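PDB 4UA1: regulatory protein from Bacillus megaterium, which regulates transcription as a mercury(II)-responsive MerR-family dimer, probably repressing the mercury resistance operon without the metal and activating it when mercury is bound. Local coordinates for the interface of chains A and B. Sequence-based numbering; all coordinates share one arbitrary frame. Chains: chain A/B, Regulatory protein.

The interface of chains A and B. Residues chain A 75-76; chain B 119, 121.
The ring of B:Tyr121 lays its CD2-CE2 edge along the backbone of A:Glu76, with the alpha carbon CA of A:Glu76 in the plane of the ring and 3.7 Å from CE2. In this MerR-family dimer the glutamate sits in the short loop between helices 62-74 and 78-112 of chain A, where the DNA-binding part passes into the long dimerisation helix. The tyrosine belongs to the metal-binding loop that follows the same long helix in chain B, two positions before Cys123, a mercury ligand. The carbonyl oxygen O of A:Glu76 also lies at this edge, near CD2 and CE2. The preceding residue, A:Asp75, stands at the margin, its carbonyl O off the ring plane and 4.2 Å from CE2 of B:Tyr121.

Further out, the two side chains run side by side in the same direction and meet at their polar ends. The phenol OH of B:Tyr121 donates to the carboxylate oxygen OE2 of A:Glu76 at 2.5 Å, entering on the syn side and 26° out of the carboxylate plane. OE1 of A:Glu76 is 3.0 Å from the same OH, which therefore lies near both oxygens. A bend at chi2 (-58°) turns the glutamate chain alongside the ring edge, bringing its carboxylate to the hydroxyl with the two planes turned 72° apart.

At the rim, B:Asp119 approaches the backbone of A:Glu76, its OD1 4.0 Å from the carbonyl carbon C. OE1 of A:Glu76 and OD1 of B:Asp119 are 6.6 Å apart, like charges that, if both are ionised, may repel weakly. The twin contact, with chains exchanged, links the other DNA-binding part to the opposite metal-binding loop.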
loop_
_atom_site.group_PDB
_atom_site.type_symbol
_atom_site.label_atom_id
_atom_site.label_comp_id
_atom_site.label_asym_id
_atom_site.label_seq_id
_atom_site.Cartn_x
_atom_site.Cartn_y
_atom_site.Cartn_z
ATOM N N ASP A 75 -18.483 20.446 -14.188
ATOM C CA ASP A 75 -17.785 21.654 -14.627
ATOM C C ASP A 75 -17.697 21.808 -16.149
ATOM O O ASP A 75 -17.712 20.829 -16.909
ATOM C CB ASP A 75 -16.365 21.683 -14.042
ATOM C CG ASP A 75 -16.308 22.243 -12.613
ATOM O OD1 ASP A 75 -17.334 22.737 -12.107
ATOM O OD2 ASP A 75 -15.221 22.199 -11.990
ATOM N N GLU A 76 -17.599 23.063 -16.584
ATOM C CA GLU A 76 -17.409 23.366 -17.985
ATOM C C GLU A 76 -15.998 23.034 -18.412
ATOM O O GLU A 76 -15.792 22.357 -19.422
ATOM C CB GLU A 76 -17.718 24.826 -18.268
ATOM C CG GLU A 76 -19.202 25.162 -18.215
ATOM C CD GLU A 76 -20.038 24.335 -19.183
ATOM O OE1 GLU A 76 -20.470 24.888 -20.218
ATOM O OE2 GLU A 76 -20.274 23.135 -18.909
ATOM N N ASP B 119 -9.891 25.093 -21.068
ATOM C CA ASP B 119 -11.309 25.199 -20.808
ATOM C C ASP B 119 -12.057 24.622 -21.999
ATOM O O ASP B 119 -12.483 25.335 -22.891
ATOM C CB ASP B 119 -11.690 26.663 -20.566
ATOM C CG ASP B 119 -13.187 26.886 -20.521
ATOM O OD1 ASP B 119 -13.939 25.921 -20.287
ATOM O OD2 ASP B 119 -13.617 28.043 -20.708
ATOM N N TYR B 121 -14.431 20.597 -22.934
ATOM C CA TYR B 121 -14.972 19.323 -22.440
ATOM C C TYR B 121 -13.995 18.174 -22.706
ATOM O O TYR B 121 -13.916 17.218 -21.930
ATOM C CB TYR B 121 -16.311 18.995 -23.081
ATOM C CG TYR B 121 -17.454 19.808 -22.568
ATOM C CD1 TYR B 121 -18.718 19.705 -23.150
ATOM C CD2 TYR B 121 -17.287 20.681 -21.499
ATOM C CE1 TYR B 121 -19.782 20.444 -22.681
ATOM C CE2 TYR B 121 -18.346 21.434 -21.024
ATOM C CZ TYR B 121 -19.592 21.308 -21.618
ATOM O OH TYR B 121 -20.653 22.049 -21.151
#